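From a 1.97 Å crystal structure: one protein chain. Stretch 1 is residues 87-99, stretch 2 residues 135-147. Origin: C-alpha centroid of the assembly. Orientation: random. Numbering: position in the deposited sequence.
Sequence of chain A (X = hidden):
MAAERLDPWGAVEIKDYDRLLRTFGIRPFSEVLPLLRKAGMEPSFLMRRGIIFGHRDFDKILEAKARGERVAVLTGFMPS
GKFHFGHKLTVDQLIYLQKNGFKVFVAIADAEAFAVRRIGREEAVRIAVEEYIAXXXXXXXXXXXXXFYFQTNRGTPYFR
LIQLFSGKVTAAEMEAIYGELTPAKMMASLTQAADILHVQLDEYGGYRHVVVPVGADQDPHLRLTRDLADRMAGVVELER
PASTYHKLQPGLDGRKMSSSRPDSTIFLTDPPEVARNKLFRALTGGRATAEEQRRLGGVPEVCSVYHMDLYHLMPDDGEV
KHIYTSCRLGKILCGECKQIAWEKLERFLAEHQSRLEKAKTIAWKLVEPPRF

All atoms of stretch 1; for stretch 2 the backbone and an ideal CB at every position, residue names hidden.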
# COMPACT_ATOMS: atom_id res chain seq x y z
N HIS A 87 -14.57 17.81 -15.94
CA HIS A 87 -13.97 16.55 -16.35
C HIS A 87 -13.78 16.57 -17.85
O HIS A 87 -12.75 16.09 -18.38
CB HIS A 87 -14.84 15.34 -15.94
CG HIS A 87 -15.15 15.25 -14.46
ND1 HIS A 87 -16.43 15.32 -13.95
CD2 HIS A 87 -14.33 15.11 -13.38
CE1 HIS A 87 -16.40 15.19 -12.63
NE2 HIS A 87 -15.13 14.99 -12.27
N LYS A 88 -14.75 17.13 -18.60
CA LYS A 88 -14.59 17.12 -20.04
C LYS A 88 -13.32 17.82 -20.50
O LYS A 88 -12.74 17.40 -21.53
CB LYS A 88 -15.86 17.76 -20.74
CG LYS A 88 -15.68 18.09 -22.24
CD LYS A 88 -17.07 18.53 -22.86
CE LYS A 88 -16.96 18.94 -24.36
NZ LYS A 88 -15.90 19.92 -24.49
N LEU A 89 -12.97 18.92 -19.83
CA LEU A 89 -11.76 19.66 -20.23
C LEU A 89 -10.54 18.76 -20.15
O LEU A 89 -9.64 18.82 -21.02
CB LEU A 89 -11.55 20.83 -19.27
CG LEU A 89 -10.33 21.73 -19.47
CD1 LEU A 89 -10.42 22.32 -20.83
CD2 LEU A 89 -10.34 22.82 -18.41
N THR A 90 -10.45 17.93 -19.11
CA THR A 90 -9.32 17.01 -19.03
C THR A 90 -9.36 15.99 -20.17
O THR A 90 -8.34 15.78 -20.83
CB THR A 90 -9.31 16.28 -17.73
OG1 THR A 90 -9.03 17.23 -16.73
CG2 THR A 90 -8.21 15.17 -17.68
N VAL A 91 -10.54 15.37 -20.42
CA VAL A 91 -10.64 14.32 -21.46
C VAL A 91 -10.37 14.89 -22.83
O VAL A 91 -9.82 14.23 -23.71
CB VAL A 91 -12.06 13.63 -21.44
CG1 VAL A 91 -12.22 12.60 -22.51
CG2 VAL A 91 -12.20 12.93 -20.09
N ASP A 92 -10.84 16.13 -23.05
CA ASP A 92 -10.56 16.75 -24.34
C ASP A 92 -9.05 16.85 -24.58
O ASP A 92 -8.61 16.66 -25.69
CB ASP A 92 -11.15 18.18 -24.34
CG ASP A 92 -12.70 18.16 -24.68
OD1 ASP A 92 -13.28 17.14 -25.25
OD2 ASP A 92 -13.33 19.14 -24.28
N GLN A 93 -8.28 17.19 -23.54
CA GLN A 93 -6.78 17.20 -23.69
C GLN A 93 -6.25 15.76 -23.93
O GLN A 93 -5.39 15.56 -24.71
CB GLN A 93 -6.15 17.73 -22.38
CG GLN A 93 -6.54 19.18 -22.16
CD GLN A 93 -6.00 19.74 -20.91
OE1 GLN A 93 -4.78 19.81 -20.74
NE2 GLN A 93 -6.88 20.10 -19.98
N LEU A 94 -6.79 14.74 -23.25
CA LEU A 94 -6.42 13.36 -23.66
C LEU A 94 -6.72 12.99 -25.07
O LEU A 94 -5.89 12.31 -25.72
CB LEU A 94 -7.05 12.28 -22.74
CG LEU A 94 -7.03 12.55 -21.24
CD1 LEU A 94 -7.84 11.42 -20.48
CD2 LEU A 94 -5.55 12.59 -20.76
N ILE A 95 -7.90 13.40 -25.58
CA ILE A 95 -8.27 13.00 -26.96
C ILE A 95 -7.35 13.68 -27.93
O ILE A 95 -6.87 13.08 -28.88
CB ILE A 95 -9.77 13.41 -27.28
CG1 ILE A 95 -10.68 12.51 -26.41
CG2 ILE A 95 -10.10 13.26 -28.77
CD1 ILE A 95 -12.20 12.89 -26.40
N TYR A 96 -7.08 14.93 -27.72
CA TYR A 96 -6.11 15.58 -28.62
C TYR A 96 -4.77 14.78 -28.65
O TYR A 96 -4.22 14.44 -29.71
CB TYR A 96 -5.88 17.05 -28.11
CG TYR A 96 -4.65 17.69 -28.74
CD1 TYR A 96 -4.73 18.28 -30.03
CD2 TYR A 96 -3.41 17.75 -28.03
CE1 TYR A 96 -3.58 18.89 -30.62
CE2 TYR A 96 -2.26 18.31 -28.65
CZ TYR A 96 -2.37 18.91 -29.94
OH TYR A 96 -1.23 19.47 -30.56
N LEU A 97 -4.22 14.52 -27.47
CA LEU A 97 -2.95 13.81 -27.44
C LEU A 97 -3.12 12.44 -28.06
O LEU A 97 -2.26 12.03 -28.77
CB LEU A 97 -2.40 13.74 -25.97
CG LEU A 97 -2.14 15.17 -25.39
CD1 LEU A 97 -1.94 15.10 -23.88
CD2 LEU A 97 -0.83 15.78 -25.99
N GLN A 98 -4.23 11.74 -27.80
CA GLN A 98 -4.38 10.41 -28.38
C GLN A 98 -4.38 10.47 -29.92
O GLN A 98 -3.74 9.63 -30.58
CB GLN A 98 -5.67 9.76 -27.92
CG GLN A 98 -5.87 8.32 -28.40
CD GLN A 98 -6.98 7.67 -27.62
OE1 GLN A 98 -8.14 7.98 -27.82
NE2 GLN A 98 -6.63 6.76 -26.70
N LYS A 99 -5.14 11.41 -30.50
CA LYS A 99 -5.11 11.52 -31.98
C LYS A 99 -3.71 11.88 -32.48
O LYS A 99 -3.46 11.71 -33.65
CB LYS A 99 -6.05 12.65 -32.46
CG LYS A 99 -7.52 12.35 -32.16
CD LYS A 99 -8.37 13.59 -32.47
CE LYS A 99 -9.87 13.20 -32.54
NZ LYS A 99 -10.70 14.50 -32.47
N UNK A 135 -18.78 8.01 -20.35
CA UNK A 135 -18.75 9.40 -20.89
C UNK A 135 -17.47 9.73 -21.63
O UNK A 135 -17.46 10.43 -22.62
CB UNK A 135 -18.93 10.41 -19.76
N UNK A 136 -16.34 9.20 -21.16
CA UNK A 136 -15.10 9.42 -21.89
C UNK A 136 -15.10 8.81 -23.30
O UNK A 136 -14.66 9.41 -24.27
CB UNK A 136 -13.93 8.84 -21.09
N UNK A 137 -15.63 7.61 -23.42
CA UNK A 137 -15.74 6.96 -24.73
C UNK A 137 -16.69 7.78 -25.68
O UNK A 137 -16.40 7.96 -26.86
CB UNK A 137 -16.26 5.53 -24.55
N UNK A 138 -17.81 8.23 -25.12
CA UNK A 138 -18.83 8.97 -25.90
C UNK A 138 -18.24 10.32 -26.35
O UNK A 138 -18.66 10.89 -27.40
CB UNK A 138 -20.10 9.19 -25.07
N UNK A 139 -17.28 10.85 -25.56
CA UNK A 139 -16.56 12.04 -25.97
C UNK A 139 -15.59 11.85 -27.09
O UNK A 139 -15.23 12.82 -27.73
CB UNK A 139 -15.81 12.62 -24.77
N UNK A 140 -15.08 10.64 -27.28
CA UNK A 140 -14.23 10.33 -28.40
C UNK A 140 -12.92 9.66 -28.01
O UNK A 140 -12.04 9.49 -28.85
CB UNK A 140 -13.94 11.61 -29.18
N UNK A 141 -12.75 9.35 -26.73
CA UNK A 141 -11.57 8.60 -26.28
C UNK A 141 -11.68 7.18 -26.86
O UNK A 141 -12.76 6.60 -26.87
CB UNK A 141 -11.47 8.57 -24.75
N UNK A 142 -10.63 6.69 -27.46
CA UNK A 142 -10.70 5.42 -28.19
C UNK A 142 -10.85 4.19 -27.26
O UNK A 142 -9.95 3.96 -26.42
CB UNK A 142 -9.44 5.26 -29.05
N UNK A 143 -11.93 3.40 -27.40
CA UNK A 143 -12.10 2.24 -26.47
C UNK A 143 -11.04 1.16 -26.61
O UNK A 143 -10.84 0.43 -25.66
CB UNK A 143 -13.47 1.60 -26.69
N UNK A 144 -10.41 1.04 -27.77
CA UNK A 144 -9.45 -0.02 -28.04
C UNK A 144 -8.09 0.35 -27.45
O UNK A 144 -7.49 -0.47 -26.72
CB UNK A 144 -9.33 -0.28 -29.54
N UNK A 145 -7.62 1.56 -27.72
CA UNK A 145 -6.22 1.87 -27.40
C UNK A 145 -6.03 2.60 -26.07
O UNK A 145 -4.89 2.79 -25.67
CB UNK A 145 -5.62 2.72 -28.52
N UNK A 146 -7.12 3.01 -25.40
CA UNK A 146 -7.02 3.72 -24.14
C UNK A 146 -6.84 2.64 -23.09
O UNK A 146 -7.53 1.62 -23.10
CB UNK A 146 -8.24 4.60 -23.87
N UNK A 147 -5.93 2.85 -22.13
CA UNK A 147 -5.78 1.81 -21.07
C UNK A 147 -6.44 2.30 -19.80
O UNK A 147 -5.88 3.17 -19.09
CB UNK A 147 -4.31 1.48 -20.81

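Stretch 1 is one continuous helix, and the backbone of stretch 2 crosses it first as the end of a helix, then as a loop. Position 135 points its CB toward the helix, but nothing lies within 5.5 Å, so stretch 1 sets no rule; it is Asn135.

At position 136 the CB points sideways, 4.4 Å from Val91 CG1. A flexible apolar chain would suit. Met136 packs its CG 3.6 Å from Val91 CG2. Positions 137 and 138, one pointing away and one out of reach, are unconstrained from this side; they hold Ile137 and Ala138.

Position 139 faces the helix. Its ideal CB sits 4.0 Å from Ile95 CD1 and 4.2 Å from Val91 CG1, which asks for a sizeable apolar chain; leucine, isoleucine or methionine could all suit. Leu139 places CD1 3.7 Å from Val91 CG1, while CD2 lies 4.0 Å from Lys88 CD, in the aliphatic part of a lysine whose NZ is held in a salt bridge to Asp92 OD2 at 2.7 Å.

Position 140 has a phi of 129° and closes a Schellman motif. A CB here would jam against the preceding carbonyl oxygen, which by itself calls for glycine; it would also lie 3.5 Å from Ile95 CD1. Gly140 lets Ile95 CD1 approach its C to 3.7 Å, and a water donates to both Gly140 O and Gln98 OE1.

At position 141 the chain has left the helix. CB points sideways, yet Ile95, Val91 and Leu94 offer an apolar surface that a medium or large aliphatic residue could reach. Leu141 sets CD1 3.8 Å from Ile95 CG1 and 3.9 Å from Leu94 CB, with CD2 4.5 Å from Val91 CG1.

Position 142 presents its backbone: the N donates to Gln98 OE1 at 2.8 Å. CB points sideways, tight against that oxygen at 3.3 Å in ideal geometry; a small polar acceptor such as asparagine, serine or aspartate could begin the following turn. Asp142 OD1 accepts from the backbone N of position 144 at 2.7 Å.

Positions 143 and 144 leave the contact, and Pro143 and Lys144 fill them. Position 145 points its CB toward stretch 1, 4.5 Å from Gln98 NE2, so a polar acceptor is reasonable; Asp145 OD2 accepts a hydrogen bond from a water that accepts from Gln98 NE2.

Position 146 has its CB 3.9 Å from Gln98 NE2, a donor, and serine, threonine or asparagine would serve. Thr146 OG1 accepts from Gln98 NE2 at 2.9 Å and donates to Asp142 O at 2.7 Å. Position 147 is out of reach; it is Glu147.

Stretch 2 (135-147) NMIALGLDPKDTE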
# COMPACT_ATOMS: atom_id res chain seq x y z
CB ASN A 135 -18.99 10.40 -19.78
CG ASN A 135 -20.48 10.62 -19.55
OD1 ASN A 135 -21.17 11.04 -20.45
ND2 ASN A 135 -20.96 10.31 -18.38
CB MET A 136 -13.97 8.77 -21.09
CG MET A 136 -13.64 9.68 -19.90
SD MET A 136 -12.17 8.91 -19.07
CE MET A 136 -12.85 8.70 -17.47
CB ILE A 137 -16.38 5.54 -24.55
CG1 ILE A 137 -15.48 4.59 -23.75
CG2 ILE A 137 -16.64 4.86 -25.91
CD1 ILE A 137 -14.05 4.63 -24.11
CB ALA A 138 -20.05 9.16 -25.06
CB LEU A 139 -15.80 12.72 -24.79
CG LEU A 139 -16.57 13.56 -23.77
CD1 LEU A 139 -15.65 13.97 -22.59
CD2 LEU A 139 -17.30 14.89 -24.39
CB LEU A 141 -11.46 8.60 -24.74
CG LEU A 141 -10.07 8.57 -24.10
CD1 LEU A 141 -9.02 9.60 -24.68
CD2 LEU A 141 -10.15 8.66 -22.50
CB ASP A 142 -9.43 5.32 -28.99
CG ASP A 142 -9.33 4.00 -29.85
OD1 ASP A 142 -9.99 2.99 -29.59
OD2 ASP A 142 -8.45 3.96 -30.72
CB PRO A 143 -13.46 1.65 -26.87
CG PRO A 143 -13.65 2.06 -28.34
CD PRO A 143 -12.97 3.44 -28.44
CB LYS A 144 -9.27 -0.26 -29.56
CG LYS A 144 -8.46 -1.53 -29.93
CD LYS A 144 -7.94 -1.52 -31.40
CE LYS A 144 -7.20 -2.82 -31.76
NZ LYS A 144 -5.92 -3.09 -30.95
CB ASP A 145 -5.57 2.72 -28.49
CG ASP A 145 -3.99 2.75 -28.37
OD1 ASP A 145 -3.39 1.64 -28.21
OD2 ASP A 145 -3.35 3.87 -28.42
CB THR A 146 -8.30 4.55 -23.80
OG1 THR A 146 -8.50 5.55 -24.84
CG2 THR A 146 -8.13 5.31 -22.35
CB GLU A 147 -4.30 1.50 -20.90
CG GLU A 147 -4.01 0.31 -19.87
CD GLU A 147 -2.68 -0.40 -20.15
OE1 GLU A 147 -2.26 -0.54 -21.36
OE2 GLU A 147 -2.03 -0.81 -19.15
O HOH W 1 -3.89 5.89 -26.49
O HOH W 2 -9.33 9.63 -29.63
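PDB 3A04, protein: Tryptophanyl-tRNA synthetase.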